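Local coordinates for FdtA domain-containing protein (PDB 7N67), which probably acts as a 3,4-ketoisomerase on a dTDP-linked keto sugar in the biosynthesis of a formylated sugar, using a cupin fold that binds thymidine diphosphate, at residues D61-G69 / R117-G125; I49-Y57 / K74-M82. One frame throughout, in Å; residues are numbered along the deposited sequence.

Overall arrangement
The two contacts share in holding one nucleotide between the two sheets of a cupin fold. Interaction 1 joins the start of strand 68-73 to the end of strand 116-120 in the five-stranded sheet and grips the diphosphate. In interaction 2, side chains of 49-57 reach across to 74-82 in the six-stranded sheet, where strand 127-132 lies between strands 55-60 and 78-84, and the thymine is received. Their centres lie about 20 Å apart, on opposite sides of the chain's centre, yet Met119 CE packs on Leu80 CD2. The segments alternate, 49-57, 61-69, 74-82, 117-125, as the chain passes back and forth between the sheets. Both contacts touch the same nucleotide and a second subunit.

Interaction 1: residues D61-G69 / R117-G125; sequences DTKPDFPRG and REMRNFSYG. With TYD (thymidine-5'-diphosphate), chain E.
The diphosphate end of the nucleotide pocket is built on an antiparallel strand pair, in which Arg68 faces Met119 in a hydrogen-bonded pair and Gly69 faces Glu118 in a non-hydrogen-bonded one. Arg68 N bonds to Met119 O (2.9 Å), and Met119 N returns a bond to Arg68 O (3.0 Å). This ladder presents Gly69 N to TYD O2B at 2.7 Å. The Arg68 chain turns at chi3 (74°), bringing the guanidinium edge round to the same phosphate: NE meets TYD O1B in plane at 2.7 Å, while NH1 reaches the bridging O3A. Its NH2 is taken by the Arg37 carbonyl of the second subunit, so bonds on both sides of the guanidinium probably limit its rotation.

Beyond the ladder the chains part into loops that pack on each other. Water 3 links Pro64 O to Asn121 N where the chains leave the ladder. Thr62 stands over one face of the Phe122 ring, its CG2 3.6 Å from the centroid and only 7° off the normal, a CH-pi contact; its hydroxyl turns instead to the Ala126 carbonyl. Gly125 N closes the far end with a bond to Thr62 O (2.8 Å). Lys63 lies alongside Tyr124, CD 3.6 Å from CE1. A beta ladder offering backbone N-H and arginine to a diphosphate is consistent with the nucleotide-binding face of QdtA-like cupins.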
loop_
_atom_site.group_PDB
_atom_site.type_symbol
_atom_site.label_atom_id
_atom_site.label_comp_id
_atom_site.label_asym_id
_atom_site.label_seq_id
_atom_site.Cartn_x
_atom_site.Cartn_y
_atom_site.Cartn_z
ATOM N N ASP B 61 0.254 -7.322 7.108
ATOM C CA ASP B 61 1.307 -7.026 8.114
ATOM C C ASP B 61 2.437 -8.042 7.954
ATOM O O ASP B 61 2.960 -8.525 8.965
ATOM C CB ASP B 61 0.724 -6.984 9.526
ATOM C CG ASP B 61 -0.114 -5.741 9.760
ATOM O OD1 ASP B 61 0.151 -4.722 9.075
ATOM O OD2 ASP B 61 -1.016 -5.787 10.624
ATOM N N THR B 62 2.829 -8.320 6.715
ATOM C CA THR B 62 3.993 -9.174 6.390
ATOM C C THR B 62 5.292 -8.370 6.516
ATOM O O THR B 62 5.251 -7.122 6.384
ATOM C CB THR B 62 3.876 -9.754 4.981
ATOM O OG1 THR B 62 3.519 -8.664 4.138
ATOM C CG2 THR B 62 2.857 -10.863 4.905
ATOM N N LYS B 63 6.394 -9.106 6.712
ATOM C CA LYS B 63 7.772 -8.619 6.985
ATOM C C LYS B 63 8.750 -9.422 6.129
ATOM O O LYS B 63 8.703 -10.661 6.088
ATOM C CB LYS B 63 8.121 -8.795 8.468
ATOM C CG LYS B 63 7.978 -7.564 9.348
ATOM C CD LYS B 63 6.549 -7.210 9.712
ATOM C CE LYS B 63 6.171 -7.519 11.148
ATOM N NZ LYS B 63 4.910 -8.304 11.202
ATOM N N PRO B 64 9.687 -8.736 5.436
ATOM C CA PRO B 64 10.704 -9.408 4.627
ATOM C C PRO B 64 11.423 -10.561 5.333
ATOM O O PRO B 64 11.776 -11.485 4.654
ATOM C CB PRO B 64 11.729 -8.301 4.342
ATOM C CG PRO B 64 10.911 -7.023 4.380
ATOM C CD PRO B 64 9.798 -7.272 5.378
ATOM N N ASP B 65 11.598 -10.462 6.651
ATOM C CA ASP B 65 12.458 -11.365 7.465
ATOM C C ASP B 65 11.606 -12.454 8.144
ATOM O O ASP B 65 12.211 -13.346 8.775
ATOM C CB ASP B 65 13.337 -10.551 8.432
ATOM C CG ASP B 65 12.647 -9.457 9.256
ATOM O OD1 ASP B 65 11.609 -8.911 8.808
ATOM O OD2 ASP B 65 13.160 -9.132 10.357
ATOM N N PHE B 66 10.274 -12.440 7.981
ATOM C CA PHE B 66 9.334 -13.428 8.582
ATOM C C PHE B 66 8.565 -14.171 7.487
ATOM O O PHE B 66 7.423 -13.846 7.163
ATOM C CB PHE B 66 8.442 -12.710 9.595
ATOM C CG PHE B 66 9.178 -12.301 10.848
ATOM C CD1 PHE B 66 9.233 -13.144 11.955
ATOM C CD2 PHE B 66 9.847 -11.087 10.918
ATOM C CE1 PHE B 66 9.924 -12.774 13.102
ATOM C CE2 PHE B 66 10.530 -10.716 12.069
ATOM C CZ PHE B 66 10.582 -11.565 13.152
ATOM N N PRO B 67 9.175 -15.197 6.848
ATOM C CA PRO B 67 8.502 -15.958 5.795
ATOM C C PRO B 67 7.345 -16.805 6.333
ATOM O O PRO B 67 7.300 -17.097 7.521
ATOM C CB PRO B 67 9.603 -16.888 5.256
ATOM C CG PRO B 67 10.530 -17.064 6.422
ATOM C CD PRO B 67 10.535 -15.703 7.095
ATOM N N ARG B 68 6.459 -17.211 5.431
ATOM C CA ARG B 68 5.229 -17.966 5.765
ATOM C C ARG B 68 5.130 -19.188 4.855
ATOM O O ARG B 68 6.053 -19.415 4.033
ATOM C CB ARG B 68 4.013 -17.058 5.616
ATOM C CG ARG B 68 3.955 -15.901 6.601
ATOM C CD ARG B 68 2.684 -15.109 6.311
ATOM N NE ARG B 68 1.522 -15.854 6.788
ATOM C CZ ARG B 68 0.844 -15.578 7.909
ATOM N NH1 ARG B 68 -0.175 -16.346 8.267
ATOM N NH2 ARG B 68 1.182 -14.548 8.670
ATOM N N GLY B 69 4.050 -19.945 5.002
ATOM C CA GLY B 69 3.865 -21.218 4.291
ATOM C C GLY B 69 4.639 -22.320 4.980
ATOM O O GLY B 69 4.625 -22.371 6.227
ATOM N N ARG B 117 4.901 -25.562 -0.424
ATOM C CA ARG B 117 5.042 -24.143 -0.837
ATOM C C ARG B 117 5.496 -23.325 0.371
ATOM O O ARG B 117 5.106 -23.665 1.518
ATOM C CB ARG B 117 3.769 -23.588 -1.495
ATOM C CG ARG B 117 2.691 -23.063 -0.555
ATOM C CD ARG B 117 2.037 -24.155 0.288
ATOM N NE ARG B 117 1.492 -25.234 -0.533
ATOM C CZ ARG B 117 0.311 -25.193 -1.155
ATOM N NH1 ARG B 117 -0.460 -24.119 -1.050
ATOM N NH2 ARG B 117 -0.092 -26.215 -1.890
ATOM N N GLU B 118 6.339 -22.330 0.093
ATOM C CA GLU B 118 6.719 -21.258 1.040
ATOM C C GLU B 118 6.528 -19.904 0.340
ATOM O O GLU B 118 6.516 -19.857 -0.897
ATOM C CB GLU B 118 8.161 -21.456 1.519
ATOM C CG GLU B 118 8.523 -22.906 1.736
ATOM C CD GLU B 118 9.842 -23.146 2.443
ATOM O OE1 GLU B 118 10.557 -22.165 2.702
ATOM O OE2 GLU B 118 10.153 -24.328 2.717
ATOM N N MET B 119 6.395 -18.841 1.119
ATOM C CA MET B 119 6.304 -17.479 0.578
ATOM C C MET B 119 7.197 -16.593 1.438
ATOM O O MET B 119 6.921 -16.433 2.630
ATOM C CB MET B 119 4.857 -16.962 0.508
ATOM C CG MET B 119 3.896 -17.477 1.572
ATOM S SD MET B 119 3.260 -19.191 1.384
ATOM C CE MET B 119 2.094 -19.078 0.027
ATOM N N ARG B 120 8.271 -16.092 0.833
ATOM C CA ARG B 120 9.344 -15.344 1.537
ATOM C C ARG B 120 9.643 -14.032 0.800
ATOM O O ARG B 120 9.043 -13.784 -0.272
ATOM C CB ARG B 120 10.565 -16.251 1.657
ATOM C CG ARG B 120 10.930 -16.966 0.367
ATOM C CD ARG B 120 12.264 -17.678 0.482
ATOM N NE ARG B 120 12.993 -17.638 -0.782
ATOM C CZ ARG B 120 13.744 -18.634 -1.260
ATOM N NH1 ARG B 120 13.851 -19.777 -0.589
ATOM N NH2 ARG B 120 14.365 -18.473 -2.418
ATOM N N ASN B 121 10.481 -13.187 1.403
ATOM C CA ASN B 121 10.883 -11.870 0.838
ATOM C C ASN B 121 9.626 -11.033 0.569
ATOM O O ASN B 121 9.565 -10.347 -0.455
ATOM C CB ASN B 121 11.774 -12.070 -0.392
ATOM C CG ASN B 121 13.000 -12.889 -0.044
ATOM O OD1 ASN B 121 13.598 -12.671 1.007
ATOM N ND2 ASN B 121 13.376 -13.832 -0.899
ATOM N N PHE B 122 8.642 -11.135 1.459
ATOM C CA PHE B 122 7.457 -10.259 1.479
ATOM C C PHE B 122 7.977 -8.835 1.566
ATOM O O PHE B 122 8.784 -8.585 2.452
ATOM C CB PHE B 122 6.564 -10.529 2.688
ATOM C CG PHE B 122 5.565 -11.641 2.513
ATOM C CD1 PHE B 122 5.682 -12.820 3.238
ATOM C CD2 PHE B 122 4.491 -11.492 1.645
ATOM C CE1 PHE B 122 4.750 -13.831 3.085
ATOM C CE2 PHE B 122 3.567 -12.509 1.488
ATOM C CZ PHE B 122 3.697 -13.674 2.206
ATOM N N SER B 123 7.511 -7.931 0.712
ATOM C CA SER B 123 7.710 -6.485 0.952
ATOM C C SER B 123 6.919 -6.113 2.207
ATOM O O SER B 123 5.926 -6.776 2.519
ATOM C CB SER B 123 7.343 -5.640 -0.236
ATOM O OG SER B 123 6.046 -5.938 -0.694
ATOM N N TYR B 124 7.356 -5.085 2.910
ATOM C CA TYR B 124 6.797 -4.718 4.225
ATOM C C TYR B 124 5.336 -4.287 4.036
ATOM O O TYR B 124 5.041 -3.370 3.222
ATOM C CB TYR B 124 7.680 -3.668 4.890
ATOM C CG TYR B 124 7.312 -3.419 6.320
ATOM C CD1 TYR B 124 7.969 -4.086 7.348
ATOM C CD2 TYR B 124 6.265 -2.571 6.634
ATOM C CE1 TYR B 124 7.616 -3.886 8.673
ATOM C CE2 TYR B 124 5.895 -2.361 7.950
ATOM C CZ TYR B 124 6.584 -3.010 8.963
ATOM O OH TYR B 124 6.226 -2.798 10.254
ATOM N N GLY B 125 4.438 -4.992 4.735
ATOM C CA GLY B 125 2.985 -4.768 4.685
ATOM C C GLY B 125 2.342 -5.343 3.431
ATOM O O GLY B 125 1.168 -5.028 3.219
HETATM P PA TYD E . -0.625 -20.635 8.618
HETATM O O1A TYD E . -0.871 -21.955 7.975
HETATM O O2A TYD E . 0.420 -20.537 9.677
HETATM O O3A TYD E . -0.387 -19.535 7.485
HETATM P PB TYD E . 0.542 -19.438 6.190
HETATM O O1B TYD E . 0.392 -18.001 5.695
HETATM O O2B TYD E . 1.929 -19.745 6.713
HETATM O O3B TYD E . 0.064 -20.444 5.183
HETATM O "O5'" TYD E . -1.990 -20.066 9.224
HETATM C "C5'" TYD E . -1.895 -19.207 10.377
HETATM C "C4'" TYD E . -3.027 -19.562 11.302
HETATM O "O4'" TYD E . -4.278 -19.360 10.607
HETATM C "C3'" TYD E . -3.008 -21.011 11.790
HETATM O "O3'" TYD E . -3.276 -21.068 13.184
HETATM C "C2'" TYD E . -4.134 -21.662 11.003
HETATM C "C1'" TYD E . -5.097 -20.505 10.772
HETATM N N1 TYD E . -5.935 -20.654 9.561
HETATM C C2 TYD E . -7.302 -20.766 9.725
HETATM O O2 TYD E . -7.843 -20.735 10.824
HETATM N N3 TYD E . -8.005 -20.934 8.556
HETATM C C4 TYD E . -7.498 -20.984 7.270
HETATM O O4 TYD E . -8.263 -21.135 6.308
HETATM C C5 TYD E . -6.065 -20.846 7.168
HETATM C C5M TYD E . -5.435 -20.884 5.805
HETATM C C6 TYD E . -5.361 -20.697 8.301
HETATM O O HOH W 1 -0.215 -4.941 5.411
HETATM O O HOH W 2 9.118 -12.905 4.157
HETATM O O HOH W 3 11.574 -13.960 3.897
HETATM O O HOH W 4 8.637 -20.498 5.011
#

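Interaction 2: residues I49-Y57 / K74-M82; sequences IPFEIKRIY and KELEQVLIM. With TYD (thymidine-5'-diphosphate), chain E.
Polar contact between Tyr57 and Gln78 marks the ligand-facing side of this contact, in which side chains of 49-57 reach across to 74-82. Gln78 NE2 gives its hydrogen to Tyr57 OH at 2.8 Å, along a bent path (138°); the two side chains cross at about a right angle, with ring and amide planes 64° apart. A second polar link runs through water 5, which donates to both Pro50 O and Glu77 OE2 (2.7 Å to the latter).

Apolar packing gathers round Phe51, near the water bridge. Phe51, its CG set between backbone N and carbonyl carbon (chi1 53°), drives its ring toward strand 78-84, where CE2 lies 3.8 Å from Val79 CG2 and the ring edge meets Val79 N in plane. Ile49 CG2 lies over one face of that ring, toward the rim, while its CD1 reaches Val79 CG1 at 4.1 Å. The aliphatic part of Glu77 slides past the ring, with CB 4.0 Å from Phe51 CD2.

Ligand contacts complete the account. Arg55 NH2 bonds to TYD O4 at 2.7 Å, while Leu76 CD2 packs near NH1, which the Asp134 carbonyl binds. The thymine methyl C5M sits over the centre of the Tyr57 ring, 3.4 Å above its plane. The chemistry is consistent with recognition of thymine partly through its O4 and its methyl, the latter on a tyrosine whose hydroxyl accepts a bond from Gln78, consistent with steadying the ring.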
loop_
_atom_site.group_PDB
_atom_site.type_symbol
_atom_site.label_atom_id
_atom_site.label_comp_id
_atom_site.label_asym_id
_atom_site.label_seq_id
_atom_site.Cartn_x
_atom_site.Cartn_y
_atom_site.Cartn_z
ATOM N N ILE B 49 -10.767 -19.294 -12.508
ATOM C CA ILE B 49 -10.373 -20.201 -11.390
ATOM C C ILE B 49 -10.841 -21.596 -11.761
ATOM O O ILE B 49 -12.044 -21.813 -11.870
ATOM C CB ILE B 49 -11.032 -19.779 -10.063
ATOM C CG1 ILE B 49 -10.831 -18.296 -9.758
ATOM C CG2 ILE B 49 -10.552 -20.666 -8.923
ATOM C CD1 ILE B 49 -9.392 -17.859 -9.797
ATOM N N PRO B 50 -9.933 -22.582 -11.925
ATOM C CA PRO B 50 -10.323 -23.920 -12.374
ATOM C C PRO B 50 -10.722 -24.845 -11.210
ATOM O O PRO B 50 -10.307 -25.982 -11.178
ATOM C CB PRO B 50 -9.046 -24.364 -13.099
ATOM C CG PRO B 50 -7.949 -23.810 -12.207
ATOM C CD PRO B 50 -8.480 -22.455 -11.758
ATOM N N PHE B 51 -11.516 -24.321 -10.282
ATOM C CA PHE B 51 -12.199 -25.078 -9.208
ATOM C C PHE B 51 -13.299 -24.185 -8.630
ATOM O O PHE B 51 -13.454 -23.038 -9.100
ATOM C CB PHE B 51 -11.200 -25.544 -8.150
ATOM C CG PHE B 51 -10.336 -24.455 -7.570
ATOM C CD1 PHE B 51 -10.846 -23.551 -6.651
ATOM C CD2 PHE B 51 -8.989 -24.357 -7.910
ATOM C CE1 PHE B 51 -10.034 -22.570 -6.096
ATOM C CE2 PHE B 51 -8.183 -23.370 -7.359
ATOM C CZ PHE B 51 -8.706 -22.481 -6.450
ATOM N N GLU B 52 -14.058 -24.700 -7.667
ATOM C CA GLU B 52 -15.137 -23.938 -7.003
ATOM C C GLU B 52 -14.599 -23.356 -5.707
ATOM O O GLU B 52 -14.245 -24.163 -4.811
ATOM C CB GLU B 52 -16.333 -24.833 -6.700
ATOM C CG GLU B 52 -17.102 -25.219 -7.940
ATOM C CD GLU B 52 -18.380 -25.964 -7.626
ATOM O OE1 GLU B 52 -19.297 -25.870 -8.441
ATOM O OE2 GLU B 52 -18.460 -26.611 -6.556
ATOM N N ILE B 53 -14.592 -22.022 -5.603
ATOM C CA ILE B 53 -14.143 -21.322 -4.370
ATOM C C ILE B 53 -15.113 -21.738 -3.263
ATOM O O ILE B 53 -16.337 -21.581 -3.439
ATOM C CB ILE B 53 -14.050 -19.792 -4.558
ATOM C CG1 ILE B 53 -13.139 -19.385 -5.722
ATOM C CG2 ILE B 53 -13.577 -19.135 -3.279
ATOM C CD1 ILE B 53 -13.494 -18.050 -6.336
ATOM N N LYS B 54 -14.582 -22.324 -2.201
ATOM C CA LYS B 54 -15.314 -22.644 -0.957
ATOM C C LYS B 54 -14.833 -21.724 0.167
ATOM O O LYS B 54 -15.569 -21.533 1.156
ATOM C CB LYS B 54 -15.058 -24.108 -0.604
ATOM C CG LYS B 54 -15.507 -25.103 -1.667
ATOM C CD LYS B 54 -16.873 -25.709 -1.398
ATOM C CE LYS B 54 -17.492 -26.316 -2.639
ATOM N NZ LYS B 54 -18.968 -26.376 -2.531
ATOM N N ARG B 55 -13.623 -21.193 0.035
ATOM C CA ARG B 55 -12.991 -20.331 1.064
ATOM C C ARG B 55 -11.994 -19.423 0.369
ATOM O O ARG B 55 -11.452 -19.839 -0.673
ATOM C CB ARG B 55 -12.285 -21.184 2.116
ATOM C CG ARG B 55 -11.154 -20.495 2.857
ATOM C CD ARG B 55 -10.570 -21.418 3.920
ATOM N NE ARG B 55 -10.136 -22.692 3.334
ATOM C CZ ARG B 55 -8.910 -23.219 3.407
ATOM N NH1 ARG B 55 -8.673 -24.381 2.818
ATOM N NH2 ARG B 55 -7.942 -22.617 4.082
ATOM N N ILE B 56 -11.844 -18.213 0.898
ATOM C CA ILE B 56 -10.740 -17.280 0.552
ATOM C C ILE B 56 -10.058 -16.909 1.865
ATOM O O ILE B 56 -10.709 -16.992 2.932
ATOM C CB ILE B 56 -11.235 -16.067 -0.272
ATOM C CG1 ILE B 56 -12.057 -15.063 0.530
ATOM C CG2 ILE B 56 -12.012 -16.540 -1.479
ATOM C CD1 ILE B 56 -11.281 -13.884 0.998
ATOM N N TYR B 57 -8.772 -16.588 1.797
ATOM C CA TYR B 57 -8.017 -16.021 2.937
ATOM C C TYR B 57 -7.004 -14.999 2.386
ATOM O O TYR B 57 -6.557 -15.066 1.195
ATOM C CB TYR B 57 -7.514 -17.163 3.831
ATOM C CG TYR B 57 -6.435 -18.097 3.324
ATOM C CD1 TYR B 57 -5.098 -17.797 3.491
ATOM C CD2 TYR B 57 -6.732 -19.342 2.792
ATOM C CE1 TYR B 57 -4.088 -18.667 3.101
ATOM C CE2 TYR B 57 -5.739 -20.225 2.382
ATOM C CZ TYR B 57 -4.403 -19.896 2.553
ATOM O OH TYR B 57 -3.386 -20.739 2.176
ATOM N N LYS B 74 -2.630 -32.874 0.086
ATOM C CA LYS B 74 -2.882 -33.974 -0.885
ATOM C C LYS B 74 -3.992 -33.533 -1.857
ATOM O O LYS B 74 -3.856 -33.816 -3.052
ATOM C CB LYS B 74 -3.199 -35.278 -0.145
ATOM C CG LYS B 74 -2.095 -35.807 0.778
ATOM C CD LYS B 74 -2.549 -36.861 1.805
ATOM C CE LYS B 74 -2.119 -38.285 1.498
ATOM N NZ LYS B 74 -2.255 -38.627 0.061
ATOM N N GLU B 75 -5.009 -32.795 -1.380
ATOM C CA GLU B 75 -6.271 -32.512 -2.139
ATOM C C GLU B 75 -6.411 -31.009 -2.487
ATOM O O GLU B 75 -6.717 -30.675 -3.682
ATOM C CB GLU B 75 -7.455 -33.071 -1.334
ATOM C CG GLU B 75 -8.181 -34.243 -1.985
ATOM C CD GLU B 75 -7.410 -35.092 -2.988
ATOM O OE1 GLU B 75 -6.497 -35.821 -2.558
ATOM O OE2 GLU B 75 -7.736 -35.019 -4.204
ATOM N N LEU B 76 -6.162 -30.125 -1.517
ATOM C CA LEU B 76 -6.458 -28.673 -1.627
ATOM C C LEU B 76 -5.726 -28.070 -2.831
ATOM O O LEU B 76 -4.487 -28.175 -2.878
ATOM C CB LEU B 76 -6.054 -27.961 -0.331
ATOM C CG LEU B 76 -6.513 -26.505 -0.242
ATOM C CD1 LEU B 76 -8.035 -26.420 -0.177
ATOM C CD2 LEU B 76 -5.886 -25.815 0.962
ATOM N N GLU B 77 -6.476 -27.472 -3.769
ATOM C CA GLU B 77 -5.919 -26.645 -4.872
ATOM C C GLU B 77 -6.112 -25.189 -4.450
ATOM O O GLU B 77 -7.092 -24.921 -3.739
ATOM C CB GLU B 77 -6.570 -27.001 -6.208
ATOM C CG GLU B 77 -6.310 -28.425 -6.660
ATOM C CD GLU B 77 -6.753 -28.752 -8.078
ATOM O OE1 GLU B 77 -6.156 -29.653 -8.682
ATOM O OE2 GLU B 77 -7.694 -28.120 -8.583
ATOM N N GLN B 78 -5.163 -24.306 -4.766
ATOM C CA GLN B 78 -5.216 -22.869 -4.378
ATOM C C GLN B 78 -4.872 -22.009 -5.596
ATOM O O GLN B 78 -4.180 -22.519 -6.499
ATOM C CB GLN B 78 -4.255 -22.574 -3.228
ATOM C CG GLN B 78 -4.673 -23.174 -1.889
ATOM C CD GLN B 78 -3.775 -22.666 -0.787
ATOM O OE1 GLN B 78 -2.687 -22.171 -1.040
ATOM N NE2 GLN B 78 -4.220 -22.759 0.452
ATOM N N VAL B 79 -5.347 -20.757 -5.614
ATOM C CA VAL B 79 -4.845 -19.689 -6.530
ATOM C C VAL B 79 -4.382 -18.493 -5.687
ATOM O O VAL B 79 -5.198 -17.964 -4.922
ATOM C CB VAL B 79 -5.907 -19.287 -7.564
ATOM C CG1 VAL B 79 -5.565 -17.972 -8.249
ATOM C CG2 VAL B 79 -6.109 -20.375 -8.593
ATOM N N LEU B 80 -3.122 -18.086 -5.859
ATOM C CA LEU B 80 -2.452 -17.007 -5.080
ATOM C C LEU B 80 -2.439 -15.731 -5.914
ATOM O O LEU B 80 -2.147 -15.815 -7.112
ATOM C CB LEU B 80 -1.018 -17.431 -4.749
ATOM C CG LEU B 80 -0.841 -18.208 -3.453
ATOM C CD1 LEU B 80 -1.600 -19.517 -3.497
ATOM C CD2 LEU B 80 0.634 -18.433 -3.175
ATOM N N ILE B 81 -2.756 -14.603 -5.292
ATOM C CA ILE B 81 -2.696 -13.254 -5.922
ATOM C C ILE B 81 -2.086 -12.278 -4.914
ATOM O O ILE B 81 -2.653 -12.158 -3.821
ATOM C CB ILE B 81 -4.108 -12.832 -6.337
ATOM C CG1 ILE B 81 -4.755 -13.925 -7.193
ATOM C CG2 ILE B 81 -4.061 -11.482 -7.034
ATOM C CD1 ILE B 81 -6.216 -13.731 -7.447
ATOM N N MET B 82 -0.945 -11.666 -5.243
ATOM C CA MET B 82 -0.393 -10.524 -4.458
ATOM C C MET B 82 -1.195 -9.273 -4.792
ATOM O O MET B 82 -0.956 -8.682 -5.854
ATOM C CB MET B 82 1.078 -10.244 -4.772
ATOM C CG MET B 82 1.994 -11.325 -4.265
ATOM S SD MET B 82 1.787 -11.631 -2.493
ATOM C CE MET B 82 2.439 -10.098 -1.837
HETATM P PA TYD E . -0.625 -20.635 8.618
HETATM O O1A TYD E . -0.871 -21.955 7.975
HETATM O O2A TYD E . 0.420 -20.537 9.677
HETATM O O3A TYD E . -0.387 -19.535 7.485
HETATM P PB TYD E . 0.542 -19.438 6.190
HETATM O O1B TYD E . 0.392 -18.001 5.695
HETATM O O2B TYD E . 1.929 -19.745 6.713
HETATM O O3B TYD E . 0.064 -20.444 5.183
HETATM O "O5'" TYD E . -1.990 -20.066 9.224
HETATM C "C5'" TYD E . -1.895 -19.207 10.377
HETATM C "C4'" TYD E . -3.027 -19.562 11.302
HETATM O "O4'" TYD E . -4.278 -19.360 10.607
HETATM C "C3'" TYD E . -3.008 -21.011 11.790
HETATM O "O3'" TYD E . -3.276 -21.068 13.184
HETATM C "C2'" TYD E . -4.134 -21.662 11.003
HETATM C "C1'" TYD E . -5.097 -20.505 10.772
HETATM N N1 TYD E . -5.935 -20.654 9.561
HETATM C C2 TYD E . -7.302 -20.766 9.725
HETATM O O2 TYD E . -7.843 -20.735 10.824
HETATM N N3 TYD E . -8.005 -20.934 8.556
HETATM C C4 TYD E . -7.498 -20.984 7.270
HETATM O O4 TYD E . -8.263 -21.135 6.308
HETATM C C5 TYD E . -6.065 -20.846 7.168
HETATM C C5M TYD E . -5.435 -20.884 5.805
HETATM C C6 TYD E . -5.361 -20.697 8.301
HETATM O O HOH W 5 -7.700 -27.669 -11.200
#